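Local coordinates for protein sesquisabinene B synthase 2 (Santalum album, PDB 6A2A) that probably cyclises farnesyl diphosphate to sesquisabinene B, a sandalwood sesquiterpene, as a metal-dependent terpene synthase of the Tpsb subfamily, at residues Lys63-Val68 against Leu242-Leu247; Arg89-Lys94 against Trp226-Tyr231. All blocks are in the same frame, centred on the assembly; numbering follows the deposited sequence.

Interaction 1 of 2, residues Lys63-Val68 against Leu242-Leu247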
ATOM      1  N   LYS A  63     -20.998  -8.458  25.314  1.00 42.72           N
ATOM      2  CA  LYS A  63     -21.809  -8.798  26.483  1.00 45.43           C
ATOM      3  C   LYS A  63     -21.124  -8.235  27.723  1.00 38.71           C
ATOM      4  O   LYS A  63     -21.751  -7.563  28.514  1.00 30.50           O
ATOM      5  CB  LYS A  63     -22.019 -10.307  26.628  1.00 48.38           C
ATOM      6  CG  LYS A  63     -22.839 -10.729  27.849  1.00 54.02           C
ATOM      7  CD  LYS A  63     -23.162 -12.214  27.900  1.00 58.56           C
ATOM      8  CE  LYS A  63     -22.762 -12.874  29.202  1.00 63.18           C
ATOM      9  NZ  LYS A  63     -21.801 -13.977  28.956  1.00 64.57           N
ATOM     10  N   LEU A  64     -19.832  -8.484  27.849  1.00 36.58           N
ATOM     11  CA  LEU A  64     -19.103  -7.964  28.995  1.00 36.05           C
ATOM     12  C   LEU A  64     -19.035  -6.434  28.969  1.00 34.16           C
ATOM     13  O   LEU A  64     -19.027  -5.834  30.043  1.00 32.14           O
ATOM     14  CB  LEU A  64     -17.715  -8.596  29.044  1.00 40.69           C
ATOM     15  CG  LEU A  64     -17.666 -10.076  29.398  1.00 42.80           C
ATOM     16  CD1 LEU A  64     -16.239 -10.478  29.712  1.00 45.86           C
ATOM     17  CD2 LEU A  64     -18.581 -10.427  30.569  1.00 44.33           C
ATOM     18  N   LYS A  65     -19.017  -5.793  27.797  1.00 34.81           N
ATOM     19  CA  LYS A  65     -18.994  -4.324  27.752  1.00 34.44           C
ATOM     20  C   LYS A  65     -20.237  -3.767  28.449  1.00 36.20           C
ATOM     21  O   LYS A  65     -20.177  -2.829  29.250  1.00 37.05           O
ATOM     22  CB  LYS A  65     -18.929  -3.787  26.313  1.00 37.62           C
ATOM     23  CG  LYS A  65     -18.899  -2.269  26.250  1.00 35.95           C
ATOM     24  CD  LYS A  65     -18.688  -1.667  24.872  1.00 36.28           C
ATOM     25  CE  LYS A  65     -18.955  -0.179  24.919  1.00 36.90           C
ATOM     26  NZ  LYS A  65     -18.482   0.543  23.713  1.00 39.07           N
ATOM     27  N   GLU A  66     -21.380  -4.350  28.142  1.00 40.88           N
ATOM     28  CA  GLU A  66     -22.615  -3.852  28.716  1.00 42.61           C
ATOM     29  C   GLU A  66     -22.619  -4.100  30.230  1.00 33.28           C
ATOM     30  O   GLU A  66     -23.100  -3.264  30.958  1.00 38.85           O
ATOM     31  CB  GLU A  66     -23.826  -4.496  28.031  1.00 49.00           C
ATOM     32  CG  GLU A  66     -24.174  -3.869  26.690  1.00 51.61           C
ATOM     33  CD  GLU A  66     -24.708  -2.449  26.786  1.00 56.42           C
ATOM     34  OE1 GLU A  66     -25.665  -2.226  27.561  1.00 61.16           O
ATOM     35  OE2 GLU A  66     -24.152  -1.562  26.097  1.00 55.43           O
ATOM     36  N   GLU A  67     -22.073  -5.216  30.694  1.00 37.27           N
ATOM     37  CA  GLU A  67     -21.973  -5.481  32.138  1.00 36.37           C
ATOM     38  C   GLU A  67     -21.080  -4.429  32.790  1.00 36.85           C
ATOM     39  O   GLU A  67     -21.395  -3.967  33.846  1.00 31.83           O
ATOM     40  CB  GLU A  67     -21.485  -6.900  32.449  1.00 42.82           C
ATOM     41  CG  GLU A  67     -22.536  -7.964  32.188  1.00 43.64           C
ATOM     42  CD  GLU A  67     -22.044  -9.389  32.337  1.00 44.71           C
ATOM     43  OE1 GLU A  67     -22.480 -10.252  31.551  1.00 51.26           O
ATOM     44  OE2 GLU A  67     -21.231  -9.636  33.231  1.00 47.72           O
ATOM     45  N   VAL A  68     -19.997  -4.000  32.121  1.00 32.29           N
ATOM     46  CA  VAL A  68     -19.117  -3.031  32.721  1.00 31.11           C
ATOM     47  C   VAL A  68     -19.776  -1.647  32.698  1.00 28.49           C
ATOM     48  O   VAL A  68     -19.615  -0.892  33.591  1.00 29.23           O
ATOM     49  CB  VAL A  68     -17.734  -3.051  32.023  1.00 30.65           C
ATOM     50  CG1 VAL A  68     -16.912  -1.836  32.416  1.00 31.47           C
ATOM     51  CG2 VAL A  68     -16.973  -4.334  32.318  1.00 31.14           C
ATOM     52  N   LEU A 242     -11.947  -7.273  34.778  1.00 29.99           N
ATOM     53  CA  LEU A 242     -10.677  -7.861  34.409  1.00 28.59           C
ATOM     54  C   LEU A 242     -10.852  -8.665  33.128  1.00 33.27           C
ATOM     55  O   LEU A 242     -10.056  -8.514  32.184  1.00 27.43           O
ATOM     56  CB  LEU A 242     -10.098  -8.737  35.532  1.00 29.96           C
ATOM     57  CG  LEU A 242      -8.825  -9.501  35.161  1.00 29.21           C
ATOM     58  CD1 LEU A 242      -7.667  -8.532  34.892  1.00 30.50           C
ATOM     59  CD2 LEU A 242      -8.424 -10.513  36.228  1.00 28.74           C
ATOM     60  N   ARG A 243     -11.876  -9.520  33.088  1.00 26.81           N
ATOM     61  CA  ARG A 243     -12.119 -10.333  31.933  1.00 29.96           C
ATOM     62  C   ARG A 243     -12.337  -9.457  30.688  1.00 26.95           C
ATOM     63  O   ARG A 243     -11.802  -9.768  29.608  1.00 29.13           O
ATOM     64  CB  ARG A 243     -13.337 -11.240  32.180  1.00 31.44           C
ATOM     65  CG  ARG A 243     -13.031 -12.446  33.066  1.00 38.40           C
ATOM     66  CD  ARG A 243     -14.301 -13.188  33.508  1.00 40.79           C
ATOM     67  NE  ARG A 243     -15.050 -13.742  32.380  1.00 44.32           N
ATOM     68  CZ  ARG A 243     -16.376 -13.708  32.264  1.00 47.25           C
ATOM     69  NH1 ARG A 243     -16.949 -14.062  31.122  1.00 48.57           N
ATOM     70  NH2 ARG A 243     -17.121 -13.283  33.271  1.00 44.02           N
ATOM     71  N   TYR A 244     -13.131  -8.404  30.802  1.00 28.94           N
ATOM     72  CA  TYR A 244     -13.386  -7.497  29.686  1.00 25.58           C
ATOM     73  C   TYR A 244     -12.073  -6.801  29.253  1.00 25.50           C
ATOM     74  O   TYR A 244     -11.838  -6.651  28.050  1.00 27.67           O
ATOM     75  CB  TYR A 244     -14.424  -6.431  30.020  1.00 26.48           C
ATOM     76  CG  TYR A 244     -14.728  -5.515  28.861  1.00 27.24           C
ATOM     77  CD1 TYR A 244     -15.198  -6.002  27.656  1.00 29.93           C
ATOM     78  CD2 TYR A 244     -14.453  -4.166  28.942  1.00 30.15           C
ATOM     79  CE1 TYR A 244     -15.391  -5.178  26.561  1.00 32.62           C
ATOM     80  CE2 TYR A 244     -14.675  -3.319  27.862  1.00 31.26           C
ATOM     81  CZ  TYR A 244     -15.119  -3.831  26.665  1.00 29.01           C
ATOM     82  OH  TYR A 244     -15.388  -3.002  25.625  1.00 29.60           O
ATOM     83  N   ALA A 245     -11.265  -6.415  30.213  1.00 24.94           N
ATOM     84  CA  ALA A 245      -9.979  -5.725  29.960  1.00 25.48           C
ATOM     85  C   ALA A 245      -9.041  -6.585  29.113  1.00 29.18           C
ATOM     86  O   ALA A 245      -8.435  -6.093  28.130  1.00 23.95           O
ATOM     87  CB  ALA A 245      -9.312  -5.329  31.260  1.00 25.03           C
ATOM     88  N   LYS A 246      -8.980  -7.873  29.411  1.00 25.89           N
ATOM     89  CA  LYS A 246      -8.152  -8.795  28.646  1.00 28.07           C
ATOM     90  C   LYS A 246      -8.727  -9.020  27.249  1.00 29.13           C
ATOM     91  O   LYS A 246      -7.988  -9.114  26.254  1.00 28.46           O
ATOM     92  CB  LYS A 246      -8.012 -10.129  29.383  1.00 26.46           C
ATOM     93  CG  LYS A 246      -7.297 -10.029  30.725  1.00 30.63           C
ATOM     94  CD  LYS A 246      -7.104 -11.378  31.381  1.00 31.96           C
ATOM     95  CE  LYS A 246      -6.310 -11.278  32.657  1.00 30.86           C
ATOM     96  NZ  LYS A 246      -6.243 -12.594  33.335  1.00 35.66           N
ATOM     97  N   LEU A 247     -10.053  -9.130  27.140  1.00 29.58           N
ATOM     98  CA  LEU A 247     -10.672  -9.409  25.873  1.00 29.66           C
ATOM     99  C   LEU A 247     -10.518  -8.210  24.918  1.00 27.02           C
ATOM    100  O   LEU A 247     -10.191  -8.377  23.733  1.00 28.21           O
ATOM    101  CB  LEU A 247     -12.153  -9.712  26.161  1.00 34.60           C
ATOM    102  CG  LEU A 247     -12.929 -10.596  25.195  1.00 42.75           C
ATOM    103  CD1 LEU A 247     -12.229 -11.908  24.920  1.00 47.81           C
ATOM    104  CD2 LEU A 247     -14.306 -10.884  25.779  1.00 46.19           C
TER
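The ring of Y244 lies against the backbone and side-chain base of K65, with K65 CA over one face. K65 CA is 4.1 Å from the centroid of the Y244 ring and 18° off its normal, which meets the geometry of a CH-pi contact. The two side chains run side by side in the same direction, and K65 CD comes within 3.6 Å of Y244 OH. At the base of the ring, L64 CB approaches Y244 CD1 at 3.9 Å, while V68 CG2 reaches Y244 CB at 4.0 Å from the next turn of its helix. CG of Y244 stands anti to the backbone N (chi1 -178°), which carries the ring out alongside the extended K65.

The other side of the contact is built on L64. Its CD1 packs on R243 CB at 3.9 Å and also sits over one face of the R243 guanidinium, since the R243 chain bends back at chi3. L64 CD1 is 4.4 Å from L247 CD2, which closes this apolar patch more loosely.

Polar ends are fixed farther out: K65 NZ is hydrogen-bonded to Q96, and R243 NE forms a salt bridge with E565 near the C-terminus. F97 touches both K65 and V68, and L60 touches both R243 and L247.

The segment axes approach to 9.5 Å with their N-to-C directions 134° apart, a steep crossing about halfway between perpendicular and antiparallel. This is side-chain packing between helix 55-73 of the N-terminal domain and the long helix 239-270, characteristic of the predominantly helical fold of plant terpene synthases.

Interaction 2 of 2, residues Arg89-Lys94 against Trp226-Tyr231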
ATOM      1  N   ARG A  89      -9.837   3.356  33.608  1.00 21.05           N
ATOM      2  CA  ARG A  89      -8.900   4.174  32.840  1.00 21.17           C
ATOM      3  C   ARG A  89      -7.562   3.491  32.712  1.00 22.03           C
ATOM      4  O   ARG A  89      -6.981   3.394  31.682  1.00 19.97           O
ATOM      5  CB  ARG A  89      -8.704   5.499  33.548  1.00 20.43           C
ATOM      6  CG  ARG A  89      -7.610   6.383  32.988  1.00 20.15           C
ATOM      7  CD  ARG A  89      -6.292   6.157  33.664  1.00 20.47           C
ATOM      8  NE  ARG A  89      -5.206   6.969  33.148  1.00 21.06           N
ATOM      9  CZ  ARG A  89      -4.888   8.160  33.591  1.00 21.45           C
ATOM     10  NH1 ARG A  89      -5.567   8.714  34.556  1.00 22.71           N
ATOM     11  NH2 ARG A  89      -3.870   8.795  33.081  1.00 22.12           N
ATOM     12  N   ARG A  90      -7.131   2.951  33.830  1.00 21.37           N
ATOM     13  CA  ARG A  90      -5.835   2.339  33.947  1.00 22.65           C
ATOM     14  C   ARG A  90      -5.691   1.015  33.193  1.00 20.94           C
ATOM     15  O   ARG A  90      -4.668   0.671  32.722  1.00 19.60           O
ATOM     16  CB  ARG A  90      -5.426   2.292  35.394  1.00 25.65           C
ATOM     17  CG  ARG A  90      -3.977   2.145  35.545  1.00 30.06           C
ATOM     18  CD  ARG A  90      -3.482   2.451  36.915  1.00 32.41           C
ATOM     19  NE  ARG A  90      -2.054   2.308  36.926  1.00 26.32           N
ATOM     20  CZ  ARG A  90      -1.294   2.688  37.930  1.00 28.50           C
ATOM     21  NH1 ARG A  90      -1.856   3.201  38.989  1.00 25.29           N
ATOM     22  NH2 ARG A  90       0.012   2.572  37.864  1.00 25.61           N
ATOM     23  N   LEU A  91      -6.817   0.360  32.988  1.00 18.59           N
ATOM     24  CA  LEU A  91      -6.911  -0.818  32.197  1.00 19.27           C
ATOM     25  C   LEU A  91      -6.965  -0.504  30.672  1.00 18.51           C
ATOM     26  O   LEU A  91      -7.049  -1.400  29.897  1.00 22.57           O
ATOM     27  CB  LEU A  91      -8.160  -1.610  32.590  1.00 21.69           C
ATOM     28  CG  LEU A  91      -8.071  -2.333  33.915  1.00 22.42           C
ATOM     29  CD1 LEU A  91      -9.421  -2.836  34.351  1.00 21.66           C
ATOM     30  CD2 LEU A  91      -7.029  -3.431  33.905  1.00 21.24           C
ATOM     31  N   GLY A  92      -6.980   0.771  30.296  1.00 20.15           N
ATOM     32  CA  GLY A  92      -6.999   1.219  28.937  1.00 19.89           C
ATOM     33  C   GLY A  92      -8.372   1.218  28.309  1.00 23.95           C
ATOM     34  O   GLY A  92      -8.497   1.177  27.127  1.00 22.91           O
ATOM     35  N   LEU A  93      -9.393   1.312  29.142  1.00 25.19           N
ATOM     36  CA  LEU A  93     -10.756   1.218  28.678  1.00 26.78           C
ATOM     37  C   LEU A  93     -11.593   2.475  28.674  1.00 25.69           C
ATOM     38  O   LEU A  93     -12.694   2.438  28.270  1.00 26.83           O
ATOM     39  CB  LEU A  93     -11.490   0.159  29.487  1.00 27.89           C
ATOM     40  CG  LEU A  93     -10.927  -1.242  29.491  1.00 27.97           C
ATOM     41  CD1 LEU A  93     -11.562  -2.072  30.592  1.00 27.36           C
ATOM     42  CD2 LEU A  93     -11.097  -1.888  28.151  1.00 23.98           C
ATOM     43  N   LYS A  94     -11.054   3.571  29.130  1.00 24.91           N
ATOM     44  CA  LYS A  94     -11.858   4.795  29.143  1.00 27.77           C
ATOM     45  C   LYS A  94     -12.467   5.075  27.758  1.00 28.88           C
ATOM     46  O   LYS A  94     -13.585   5.602  27.667  1.00 25.99           O
ATOM     47  CB  LYS A  94     -11.051   5.988  29.657  1.00 30.22           C
ATOM     48  CG  LYS A  94     -11.905   7.185  30.034  1.00 31.31           C
ATOM     49  CD  LYS A  94     -11.238   8.226  30.908  1.00 36.04           C
ATOM     50  CE  LYS A  94     -10.492   9.282  30.127  1.00 45.56           C
ATOM     51  NZ  LYS A  94     -11.438  10.221  29.474  1.00 48.51           N
ATOM     52  N   TRP A 226       0.524  -3.457  31.414  1.00 20.67           N
ATOM     53  CA  TRP A 226       1.167  -3.636  32.705  1.00 20.05           C
ATOM     54  C   TRP A 226       0.086  -3.775  33.791  1.00 22.49           C
ATOM     55  O   TRP A 226       0.171  -4.659  34.675  1.00 21.23           O
ATOM     56  CB  TRP A 226       2.072  -2.458  33.030  1.00 21.08           C
ATOM     57  CG  TRP A 226       2.801  -2.586  34.323  1.00 21.29           C
ATOM     58  CD1 TRP A 226       3.972  -3.264  34.535  1.00 26.31           C
ATOM     59  CD2 TRP A 226       2.376  -2.099  35.608  1.00 21.86           C
ATOM     60  NE1 TRP A 226       4.339  -3.162  35.849  1.00 24.21           N
ATOM     61  CE2 TRP A 226       3.379  -2.448  36.525  1.00 24.41           C
ATOM     62  CE3 TRP A 226       1.279  -1.360  36.061  1.00 23.85           C
ATOM     63  CZ2 TRP A 226       3.294  -2.105  37.876  1.00 24.85           C
ATOM     64  CZ3 TRP A 226       1.201  -1.015  37.400  1.00 25.27           C
ATOM     65  CH2 TRP A 226       2.197  -1.378  38.281  1.00 22.65           C
ATOM     66  N   PHE A 227      -0.889  -2.867  33.762  1.00 19.64           N
ATOM     67  CA  PHE A 227      -1.880  -2.815  34.849  1.00 22.12           C
ATOM     68  C   PHE A 227      -2.840  -4.018  34.783  1.00 22.04           C
ATOM     69  O   PHE A 227      -3.404  -4.369  35.843  1.00 23.80           O
ATOM     70  CB  PHE A 227      -2.621  -1.485  34.824  1.00 23.42           C
ATOM     71  CG  PHE A 227      -3.531  -1.325  35.997  1.00 24.27           C
ATOM     72  CD1 PHE A 227      -3.012  -1.198  37.267  1.00 26.96           C
ATOM     73  CD2 PHE A 227      -4.894  -1.453  35.838  1.00 24.87           C
ATOM     74  CE1 PHE A 227      -3.874  -1.160  38.361  1.00 29.21           C
ATOM     75  CE2 PHE A 227      -5.749  -1.339  36.914  1.00 25.42           C
ATOM     76  CZ  PHE A 227      -5.228  -1.207  38.177  1.00 27.79           C
ATOM     77  N   ILE A 228      -3.081  -4.605  33.636  1.00 21.57           N
ATOM     78  CA  ILE A 228      -3.919  -5.821  33.582  1.00 24.42           C
ATOM     79  C   ILE A 228      -3.314  -6.892  34.518  1.00 26.83           C
ATOM     80  O   ILE A 228      -4.033  -7.517  35.293  1.00 27.13           O
ATOM     81  CB  ILE A 228      -4.098  -6.319  32.145  1.00 26.68           C
ATOM     82  CG1 ILE A 228      -5.148  -5.492  31.410  1.00 27.04           C
ATOM     83  CG2 ILE A 228      -4.445  -7.799  32.112  1.00 29.05           C
ATOM     84  CD1 ILE A 228      -5.104  -5.687  29.925  1.00 25.22           C
ATOM     85  N   ASP A 229      -2.001  -7.080  34.448  1.00 26.13           N
ATOM     86  CA  ASP A 229      -1.309  -8.002  35.346  1.00 28.75           C
ATOM     87  C   ASP A 229      -1.321  -7.573  36.787  1.00 33.52           C
ATOM     88  O   ASP A 229      -1.549  -8.395  37.672  1.00 31.50           O
ATOM     89  CB  ASP A 229       0.128  -8.216  34.904  1.00 34.21           C
ATOM     90  CG  ASP A 229       0.231  -8.983  33.634  1.00 32.55           C
ATOM     91  OD1 ASP A 229      -0.758  -9.523  33.147  1.00 36.79           O
ATOM     92  OD2 ASP A 229       1.314  -8.950  33.102  1.00 38.26           O
ATOM     93  N   THR A 230      -1.080  -6.288  37.057  1.00 27.72           N
ATOM     94  CA  THR A 230      -1.071  -5.784  38.416  1.00 25.13           C
ATOM     95  C   THR A 230      -2.470  -5.907  39.027  1.00 25.83           C
ATOM     96  O   THR A 230      -2.603  -6.339  40.198  1.00 28.63           O
ATOM     97  CB  THR A 230      -0.550  -4.340  38.436  1.00 25.38           C
ATOM     98  OG1 THR A 230       0.825  -4.357  38.032  1.00 26.39           O
ATOM     99  CG2 THR A 230      -0.656  -3.692  39.801  1.00 27.86           C
ATOM    100  N   TYR A 231      -3.495  -5.517  38.261  1.00 23.48           N
ATOM    101  CA  TYR A 231      -4.873  -5.497  38.767  1.00 27.30           C
ATOM    102  C   TYR A 231      -5.334  -6.898  39.215  1.00 28.35           C
ATOM    103  O   TYR A 231      -6.121  -7.026  40.182  1.00 27.81           O
ATOM    104  CB  TYR A 231      -5.837  -5.040  37.679  1.00 27.13           C
ATOM    105  CG  TYR A 231      -7.261  -4.874  38.123  1.00 22.88           C
ATOM    106  CD1 TYR A 231      -7.579  -4.188  39.274  1.00 25.83           C
ATOM    107  CD2 TYR A 231      -8.283  -5.408  37.374  1.00 25.00           C
ATOM    108  CE1 TYR A 231      -8.895  -4.016  39.661  1.00 28.00           C
ATOM    109  CE2 TYR A 231      -9.604  -5.246  37.744  1.00 27.18           C
ATOM    110  CZ  TYR A 231      -9.908  -4.572  38.904  1.00 27.55           C
ATOM    111  OH  TYR A 231     -11.219  -4.426  39.258  1.00 29.21           O
TER
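R90 lays its aliphatic chain across the ring of F227, the two side chains meeting at about a right angle. R90 CG is 3.8 Å from the centroid of the F227 ring and 21° off its normal, a CH-pi contact over the face; R90 CD continues along the same ring, 3.7 Å from F227 CD1. The reach depends on R90 CG being anti to the backbone N (chi1 -159°), with the chain extended as far as NE. Beyond it, R90 NH2 comes to 3.8 Å from W226 CZ3, while R90 NE is held by a salt bridge to E223. W226 itself stacks with H209 of helix 201-212.

R90 is the last residue of helix 78-90 in the helical N-terminal domain, and L91, just past it, approaches F227 from another direction: its CG lies in the plane of the ring at the edge, and L91 CD2 is 3.5 Å from F227 CD2. Y231 CB covers the face of F227 opposite R90, 3.7 Å above the plane, so the ring is gripped on both faces and at an edge. An alanine at F227 would probably open a gap between R90, L91 and Y231 and leave the R90 methylenes without the face they rest on. L91 CD2 also meets I228 CG1 at 3.7 Å, and both methyls border the Y231 ring, CD1 at 4.1 Å from Y231 CD2. L241 of helix 239-270 also touches L91 and Y231, and Y231 OH is hydrogen-bonded to the backbone N of N238.

At G92 the chain turns, its positive phi (82°) and bonds back into the last turn forming the Schellman motif that ends the helix.

Interactions 1 and 2 join two successive helices, 55-73 and 78-90, to another successive pair, 239-270 and 220-232. Their centres are 12 Å apart and they touch directly: Y244 CE2 lies 3.9 Å from L93 CD2, and I228 packs on the 242-247 turn. Both are mainly buried. Interaction 1 pairs two continuing helices, its centre about 26 Å from the centre of the chain, against about 16 Å for interaction 2, which sets a helix end against a helix. In interaction 1 a backbone carbon, K65 CA, lies over a tyrosine; in interaction 2 a side-chain methylene, R90 CG, lies over a phenylalanine enclosed by Y231 CB and L91 CG. L241, touching V68, L91 and Y231, bridges them. Both lie away from the metal-binding residues.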